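Long-range contacts in protein Tube (Drosophila melanogaster, PDB 1D2Z), which acts as an adaptor in Toll receptor signalling, recruiting the kinase Pelle to the plasma membrane through its death domain in the pathway that sets embryonic dorsoventral polarity: residues K24-N29 and F120-F125; M43-C48 and V107-Q112. All blocks are in the same frame, centred on the assembly; numbering follows the deposited sequence.

Contact 1 (K24-N29 and F120-F125); sequences KILDEN and FSAADF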
ATOM      1  N   LYS B  24      -6.092   6.510  -6.820  1.00 32.75           N
ATOM      2  CA  LYS B  24      -6.023   7.307  -5.595  1.00 33.83           C
ATOM      3  C   LYS B  24      -5.289   6.570  -4.477  1.00 33.77           C
ATOM      4  O   LYS B  24      -4.604   7.182  -3.653  1.00 32.50           O
ATOM      5  CB  LYS B  24      -7.419   7.736  -5.135  1.00 34.84           C
ATOM      6  CG  LYS B  24      -8.098   8.720  -6.091  1.00 40.50           C
ATOM      7  CD  LYS B  24      -7.127   9.822  -6.553  1.00 41.74           C
ATOM      8  CE  LYS B  24      -6.660  10.718  -5.408  1.00 40.72           C
ATOM      9  NZ  LYS B  24      -5.486  11.549  -5.824  1.00 42.58           N
ATOM     10  N   ILE B  25      -5.418   5.250  -4.470  1.00 32.88           N
ATOM     11  CA  ILE B  25      -4.738   4.426  -3.479  1.00 33.08           C
ATOM     12  C   ILE B  25      -3.234   4.474  -3.762  1.00 31.41           C
ATOM     13  O   ILE B  25      -2.430   4.727  -2.862  1.00 33.25           O
ATOM     14  CB  ILE B  25      -5.259   2.974  -3.533  1.00 34.46           C
ATOM     15  CG1 ILE B  25      -6.752   2.958  -3.181  1.00 34.86           C
ATOM     16  CG2 ILE B  25      -4.458   2.078  -2.583  1.00 36.37           C
ATOM     17  CD1 ILE B  25      -7.386   1.600  -3.238  1.00 39.48           C
ATOM     18  N   LEU B  26      -2.867   4.294  -5.028  1.00 29.72           N
ATOM     19  CA  LEU B  26      -1.465   4.317  -5.437  1.00 29.31           C
ATOM     20  C   LEU B  26      -0.830   5.703  -5.352  1.00 30.10           C
ATOM     21  O   LEU B  26       0.395   5.819  -5.328  1.00 28.65           O
ATOM     22  CB  LEU B  26      -1.308   3.752  -6.853  1.00 26.97           C
ATOM     23  CG  LEU B  26      -1.527   2.244  -7.014  1.00 28.27           C
ATOM     24  CD1 LEU B  26      -1.603   1.873  -8.493  1.00 25.57           C
ATOM     25  CD2 LEU B  26      -0.406   1.481  -6.317  1.00 25.84           C
ATOM     26  N   ASP B  27      -1.657   6.751  -5.342  1.00 29.57           N
ATOM     27  CA  ASP B  27      -1.142   8.116  -5.238  1.00 32.47           C
ATOM     28  C   ASP B  27      -0.541   8.355  -3.858  1.00 33.01           C
ATOM     29  O   ASP B  27       0.399   9.133  -3.715  1.00 32.03           O
ATOM     30  CB  ASP B  27      -2.236   9.155  -5.504  1.00 33.68           C
ATOM     31  CG  ASP B  27      -2.524   9.341  -6.981  1.00 34.47           C
ATOM     32  OD1 ASP B  27      -1.603   9.147  -7.803  1.00 35.48           O
ATOM     33  OD2 ASP B  27      -3.672   9.692  -7.319  1.00 35.46           O
ATOM     34  N   GLU B  28      -1.091   7.690  -2.844  1.00 34.93           N
ATOM     35  CA  GLU B  28      -0.588   7.834  -1.481  1.00 37.53           C
ATOM     36  C   GLU B  28       0.849   7.339  -1.374  1.00 36.50           C
ATOM     37  O   GLU B  28       1.189   6.267  -1.879  1.00 36.86           O
ATOM     38  CB  GLU B  28      -1.470   7.072  -0.491  1.00 40.66           C
ATOM     39  CG  GLU B  28      -2.864   7.656  -0.326  1.00 51.48           C
ATOM     40  CD  GLU B  28      -3.635   7.037   0.831  1.00 55.79           C
ATOM     41  OE1 GLU B  28      -3.015   6.695   1.869  1.00 59.12           O
ATOM     42  OE2 GLU B  28      -4.871   6.910   0.704  1.00 59.30           O
ATOM     43  N   ASN B  29       1.696   8.156  -0.751  1.00 37.21           N
ATOM     44  CA  ASN B  29       3.108   7.839  -0.550  1.00 37.74           C
ATOM     45  C   ASN B  29       3.818   7.575  -1.885  1.00 38.45           C
ATOM     46  O   ASN B  29       4.835   6.881  -1.939  1.00 38.67           O
ATOM     47  CB  ASN B  29       3.253   6.648   0.416  1.00 36.19           C
ATOM     48  CG  ASN B  29       2.565   6.895   1.766  1.00 40.52           C
ATOM     49  OD1 ASN B  29       2.841   7.891   2.442  1.00 40.04           O
ATOM     50  ND2 ASN B  29       1.666   5.986   2.160  1.00 37.46           N
ATOM     51  N   PHE B 120       0.050  -3.478  -0.467  1.00 29.01           N
ATOM     52  CA  PHE B 120      -1.110  -4.217   0.014  1.00 28.50           C
ATOM     53  C   PHE B 120      -2.455  -3.520   0.014  1.00 28.31           C
ATOM     54  O   PHE B 120      -3.480  -4.174  -0.160  1.00 31.27           O
ATOM     55  CB  PHE B 120      -0.804  -4.878   1.359  1.00 28.84           C
ATOM     56  CG  PHE B 120       0.166  -6.024   1.244  1.00 29.54           C
ATOM     57  CD1 PHE B 120      -0.216  -7.208   0.621  1.00 29.99           C
ATOM     58  CD2 PHE B 120       1.471  -5.898   1.701  1.00 29.09           C
ATOM     59  CE1 PHE B 120       0.696  -8.255   0.449  1.00 30.97           C
ATOM     60  CE2 PHE B 120       2.390  -6.937   1.535  1.00 29.94           C
ATOM     61  CZ  PHE B 120       2.002  -8.115   0.909  1.00 29.54           C
ATOM     62  N   SER B 121      -2.470  -2.203   0.182  1.00 29.51           N
ATOM     63  CA  SER B 121      -3.730  -1.463   0.153  1.00 33.15           C
ATOM     64  C   SER B 121      -4.322  -1.564  -1.251  1.00 33.54           C
ATOM     65  O   SER B 121      -5.522  -1.787  -1.424  1.00 30.87           O
ATOM     66  CB  SER B 121      -3.506   0.001   0.505  1.00 35.01           C
ATOM     67  OG  SER B 121      -4.012   0.284   1.787  1.00 46.44           O
ATOM     68  N   ALA B 122      -3.461  -1.416  -2.253  1.00 31.46           N
ATOM     69  CA  ALA B 122      -3.879  -1.507  -3.645  1.00 30.45           C
ATOM     70  C   ALA B 122      -4.203  -2.953  -3.993  1.00 31.30           C
ATOM     71  O   ALA B 122      -5.220  -3.232  -4.638  1.00 30.19           O
ATOM     72  CB  ALA B 122      -2.782  -0.968  -4.566  1.00 27.67           C
ATOM     73  N   ALA B 123      -3.342  -3.871  -3.553  1.00 30.63           N
ATOM     74  CA  ALA B 123      -3.531  -5.292  -3.817  1.00 29.56           C
ATOM     75  C   ALA B 123      -4.841  -5.824  -3.223  1.00 31.53           C
ATOM     76  O   ALA B 123      -5.550  -6.580  -3.883  1.00 27.80           O
ATOM     77  CB  ALA B 123      -2.340  -6.098  -3.292  1.00 30.44           C
ATOM     78  N   ASP B 124      -5.145  -5.440  -1.981  1.00 29.81           N
ATOM     79  CA  ASP B 124      -6.379  -5.874  -1.305  1.00 33.16           C
ATOM     80  C   ASP B 124      -7.600  -5.346  -2.054  1.00 31.99           C
ATOM     81  O   ASP B 124      -8.620  -6.033  -2.175  1.00 32.16           O
ATOM     82  CB  ASP B 124      -6.427  -5.377   0.152  1.00 30.99           C
ATOM     83  CG  ASP B 124      -5.376  -6.032   1.041  1.00 35.36           C
ATOM     84  OD1 ASP B 124      -4.719  -7.001   0.599  1.00 35.88           O
ATOM     85  OD2 ASP B 124      -5.196  -5.567   2.183  1.00 33.98           O
ATOM     86  N   PHE B 125      -7.486  -4.115  -2.543  1.00 33.72           N
ATOM     87  CA  PHE B 125      -8.559  -3.476  -3.294  1.00 34.10           C
ATOM     88  C   PHE B 125      -8.806  -4.229  -4.601  1.00 33.22           C
ATOM     89  O   PHE B 125      -9.948  -4.506  -4.955  1.00 32.19           O
ATOM     90  CB  PHE B 125      -8.208  -2.017  -3.593  1.00 34.79           C
ATOM     91  CG  PHE B 125      -9.200  -1.331  -4.497  1.00 35.85           C
ATOM     92  CD1 PHE B 125     -10.443  -0.931  -4.011  1.00 38.87           C
ATOM     93  CD2 PHE B 125      -8.899  -1.106  -5.835  1.00 36.09           C
ATOM     94  CE1 PHE B 125     -11.376  -0.314  -4.851  1.00 39.81           C
ATOM     95  CE2 PHE B 125      -9.821  -0.491  -6.681  1.00 38.44           C
ATOM     96  CZ  PHE B 125     -11.062  -0.095  -6.187  1.00 37.25           C
TER
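Ile25 reaches across to Ser121, Ala122 and Phe125, joining the first helix of the death-domain bundle, 16-27, to its last long helix, 120-130. Its two branches divide the work. CG2, anti to the backbone N, rests on the backbone of the partner helix, 3.6 Å from Ala122 N, and also meets Ser121 CB at 3.8 Å. The other branch is stretched out (chi2 178°), which carries CD1 to Phe125, where it lies 3.7 Å from CG. Isoleucine suits the place: its short branch meets Ser121 and Ala122, and its longer one reaches Phe125 a turn further on.

The tight part lies where the helices come nearest, with Ile25 CA and Ala122 CA 6.0 Å apart. Alanine lets the backbones approach this closely, and its methyl is shared between Ile25 and Leu26. Farther inward, Leu114 of helix 107-116 touches both Leu26 and Ala122.

The looser, partly exposed side is at Ile25 CD1 and Phe125. Ile25 CD1 approaches the Phe125 ring obliquely, nearest CG, in an off-centre CH-pi contact 4.2 Å from the centroid; Arg21, Leu22 and Phe130 are further neighbours of the ring. The Ser121 edge is covered instead by the Pelle death domain, which Glu28 and Asn29 also reach. Serine fits this boundary, since its CB packs on Ile25 while its OG is hydrogen-bonded to Gly71 O of the Pelle chain. On the inner side, Leu26 CD2 meets Ala122 CB at 3.8 Å.

Contact 2 (M43-C48 and V107-Q112); sequences MDVQAC and VGVLLQ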
ATOM      1  N   MET B  43       6.669  -9.500 -20.840  1.00 47.36           N
ATOM      2  CA  MET B  43       5.926 -10.573 -20.194  1.00 47.31           C
ATOM      3  C   MET B  43       4.871 -11.145 -21.131  1.00 48.13           C
ATOM      4  O   MET B  43       4.308 -10.429 -21.962  1.00 47.67           O
ATOM      5  CB  MET B  43       5.181 -10.066 -18.956  1.00 45.13           C
ATOM      6  CG  MET B  43       6.017  -9.764 -17.736  1.00 43.09           C
ATOM      7  SD  MET B  43       4.917  -9.318 -16.377  1.00 40.04           S
ATOM      8  CE  MET B  43       4.570  -7.600 -16.777  1.00 38.17           C
ATOM      9  N   ASP B  44       4.616 -12.443 -20.992  1.00 49.08           N
ATOM     10  CA  ASP B  44       3.571 -13.109 -21.755  1.00 48.90           C
ATOM     11  C   ASP B  44       2.403 -12.911 -20.790  1.00 48.06           C
ATOM     12  O   ASP B  44       2.091 -13.782 -19.977  1.00 47.68           O
ATOM     13  CB  ASP B  44       3.903 -14.598 -21.932  1.00 49.56           C
ATOM     14  CG  ASP B  44       2.874 -15.347 -22.780  1.00 51.89           C
ATOM     15  OD1 ASP B  44       1.771 -14.809 -23.033  1.00 49.11           O
ATOM     16  OD2 ASP B  44       3.172 -16.494 -23.184  1.00 52.45           O
ATOM     17  N   VAL B  45       1.840 -11.707 -20.831  1.00 47.95           N
ATOM     18  CA  VAL B  45       0.742 -11.281 -19.968  1.00 47.82           C
ATOM     19  C   VAL B  45      -0.345 -12.300 -19.666  1.00 48.80           C
ATOM     20  O   VAL B  45      -0.679 -12.519 -18.503  1.00 48.37           O
ATOM     21  CB  VAL B  45       0.099  -9.988 -20.506  1.00 47.65           C
ATOM     22  CG1 VAL B  45      -1.130  -9.626 -19.700  1.00 47.39           C
ATOM     23  CG2 VAL B  45       1.099  -8.861 -20.443  1.00 45.86           C
ATOM     24  N   GLN B  46      -0.909 -12.906 -20.705  1.00 50.40           N
ATOM     25  CA  GLN B  46      -1.965 -13.893 -20.515  1.00 51.80           C
ATOM     26  C   GLN B  46      -1.478 -15.096 -19.709  1.00 49.69           C
ATOM     27  O   GLN B  46      -2.167 -15.563 -18.804  1.00 50.40           O
ATOM     28  CB  GLN B  46      -2.547 -14.326 -21.865  1.00 53.94           C
ATOM     29  CG  GLN B  46      -3.378 -13.236 -22.560  1.00 55.98           C
ATOM     30  CD  GLN B  46      -4.611 -12.823 -21.758  1.00 56.75           C
ATOM     31  OE1 GLN B  46      -5.303 -13.665 -21.183  1.00 57.91           O
ATOM     32  NE2 GLN B  46      -4.887 -11.523 -21.717  1.00 55.73           N
ATOM     33  N   ALA B  47      -0.268 -15.553 -20.010  1.00 49.03           N
ATOM     34  CA  ALA B  47       0.324 -16.687 -19.310  1.00 48.44           C
ATOM     35  C   ALA B  47       0.694 -16.331 -17.866  1.00 47.83           C
ATOM     36  O   ALA B  47       0.703 -17.198 -16.995  1.00 47.53           O
ATOM     37  CB  ALA B  47       1.548 -17.184 -20.064  1.00 47.59           C
ATOM     38  N   CYS B  48       0.978 -15.052 -17.623  1.00 46.50           N
ATOM     39  CA  CYS B  48       1.354 -14.566 -16.294  1.00 44.41           C
ATOM     40  C   CYS B  48       0.177 -14.104 -15.435  1.00 43.11           C
ATOM     41  O   CYS B  48       0.353 -13.833 -14.246  1.00 44.48           O
ATOM     42  CB  CYS B  48       2.349 -13.407 -16.416  1.00 42.91           C
ATOM     43  SG  CYS B  48       4.010 -13.843 -16.970  1.00 43.71           S
ATOM     44  N   VAL B 107      -5.446  -7.430 -15.053  1.00 33.89           N
ATOM     45  CA  VAL B 107      -5.736  -7.342 -13.626  1.00 33.54           C
ATOM     46  C   VAL B 107      -4.917  -8.359 -12.820  1.00 34.28           C
ATOM     47  O   VAL B 107      -4.500  -8.072 -11.693  1.00 33.18           O
ATOM     48  CB  VAL B 107      -7.244  -7.582 -13.346  1.00 36.43           C
ATOM     49  CG1 VAL B 107      -7.505  -7.665 -11.844  1.00 35.08           C
ATOM     50  CG2 VAL B 107      -8.084  -6.462 -13.958  1.00 37.78           C
ATOM     51  N   GLY B 108      -4.708  -9.542 -13.398  1.00 31.78           N
ATOM     52  CA  GLY B 108      -3.952 -10.597 -12.735  1.00 31.38           C
ATOM     53  C   GLY B 108      -2.480 -10.242 -12.622  1.00 32.48           C
ATOM     54  O   GLY B 108      -1.851 -10.516 -11.603  1.00 30.31           O
ATOM     55  N   VAL B 109      -1.930  -9.648 -13.681  1.00 32.31           N
ATOM     56  CA  VAL B 109      -0.539  -9.222 -13.688  1.00 33.42           C
ATOM     57  C   VAL B 109      -0.370  -8.058 -12.711  1.00 32.24           C
ATOM     58  O   VAL B 109       0.605  -8.006 -11.968  1.00 32.73           O
ATOM     59  CB  VAL B 109      -0.078  -8.817 -15.109  1.00 34.11           C
ATOM     60  CG1 VAL B 109       1.200  -7.995 -15.048  1.00 35.30           C
ATOM     61  CG2 VAL B 109       0.156 -10.066 -15.947  1.00 37.05           C
ATOM     62  N   LEU B 110      -1.343  -7.148 -12.693  1.00 32.11           N
ATOM     63  CA  LEU B 110      -1.297  -6.003 -11.784  1.00 30.58           C
ATOM     64  C   LEU B 110      -1.293  -6.475 -10.331  1.00 29.91           C
ATOM     65  O   LEU B 110      -0.452  -6.051  -9.541  1.00 31.79           O
ATOM     66  CB  LEU B 110      -2.488  -5.073 -12.017  1.00 27.04           C
ATOM     67  CG  LEU B 110      -2.769  -4.035 -10.919  1.00 29.49           C
ATOM     68  CD1 LEU B 110      -1.681  -2.970 -10.906  1.00 25.63           C
ATOM     69  CD2 LEU B 110      -4.140  -3.402 -11.141  1.00 27.19           C
ATOM     70  N   LEU B 111      -2.215  -7.377  -9.998  1.00 29.96           N
ATOM     71  CA  LEU B 111      -2.325  -7.899  -8.638  1.00 30.79           C
ATOM     72  C   LEU B 111      -1.015  -8.502  -8.142  1.00 29.98           C
ATOM     73  O   LEU B 111      -0.554  -8.172  -7.054  1.00 31.10           O
ATOM     74  CB  LEU B 111      -3.448  -8.938  -8.537  1.00 30.41           C
ATOM     75  CG  LEU B 111      -3.563  -9.648  -7.180  1.00 32.27           C
ATOM     76  CD1 LEU B 111      -3.836  -8.627  -6.091  1.00 31.86           C
ATOM     77  CD2 LEU B 111      -4.663 -10.711  -7.202  1.00 32.48           C
ATOM     78  N   GLN B 112      -0.412  -9.368  -8.949  1.00 29.92           N
ATOM     79  CA  GLN B 112       0.841 -10.009  -8.568  1.00 31.66           C
ATOM     80  C   GLN B 112       2.000  -9.020  -8.438  1.00 30.52           C
ATOM     81  O   GLN B 112       2.846  -9.172  -7.556  1.00 29.90           O
ATOM     82  CB  GLN B 112       1.170 -11.145  -9.532  1.00 33.12           C
ATOM     83  CG  GLN B 112       0.236 -12.326  -9.354  1.00 34.75           C
ATOM     84  CD  GLN B 112       0.417 -13.386 -10.414  1.00 37.63           C
ATOM     85  OE1 GLN B 112       1.143 -14.361 -10.216  1.00 40.23           O
ATOM     86  NE2 GLN B 112      -0.258 -13.212 -11.544  1.00 35.51           N
TER
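The flat amide of Gln112 is held at its nitrogen by two carbonyl oxygens. Gln112 NE2 donates to Cys48 O across the contact at 2.8 Å, a short but bent bond (135° at the hydrogen) whose acceptor is tilted from the amide plane, although NE2 lies in the carbonyl plane of Cys48. The second bond, from Gln112 NE2 to Gly108 O at 3.1 Å, lies in the amide plane and is nearly straight (169°), but here the donor sits well above the carbonyl plane. Gly108 O in turn takes two donors, Gln112 N and Gln112 NE2, on opposite faces of that plane. Three bonds, to Cys48 O, to Gly108 O and from Leu54 N to Gln112 OE1, should hold the amide in one orientation. An alanine in place of Gln112 would probably leave Cys48 O and Leu54 N without these mates and the short helix less firmly tied to helix 107-116.

The contact joins helix 45-49, short and weakly bonded, and the loop leading into it to helix 107-116 of the death-domain bundle, which also packs on helix 120-130. Beside the amide the packing is mainly apolar and centres on Val109. CG1, anti to the backbone N (chi1 163°), meets Met43 CE tip to tip at 3.8 Å; the bend at the end of the flexible methionine chain brings that methyl round to it. Val109 CG2 fills the angle between Val45 and Cys48, lying 3.6 Å from Val45 O and 4.0 Å from Cys48 CB. A compact, branched side chain suits Val109, since each methyl serves a different neighbour. Glu59 of helix 56-59 touches both Met43 and Cys48.

How the contacts relate
From the N terminus the chain first runs through helix 16-27, on which 24-29 lies; helix 31-38 follows before 43-48, at the short helix 45-49. Helices 56-59, 68-80 and 87-96 come next, and then 107-112 returns to 43-48, closing a loop of 58 intervening residues. Helix 120-130 follows, and with it contact 1 closes a wider loop around the first, so contact 2 is nested inside contact 1. Their centres lie about 18 Å apart, on opposite sides of the chain's centre. Consecutive helices 107-116 and 120-130 connect them: Ala123 O packs against Leu111 CD1 at 3.5 Å. Contact 1 adjoins the Pelle chain, whereas contact 2 has no such neighbour.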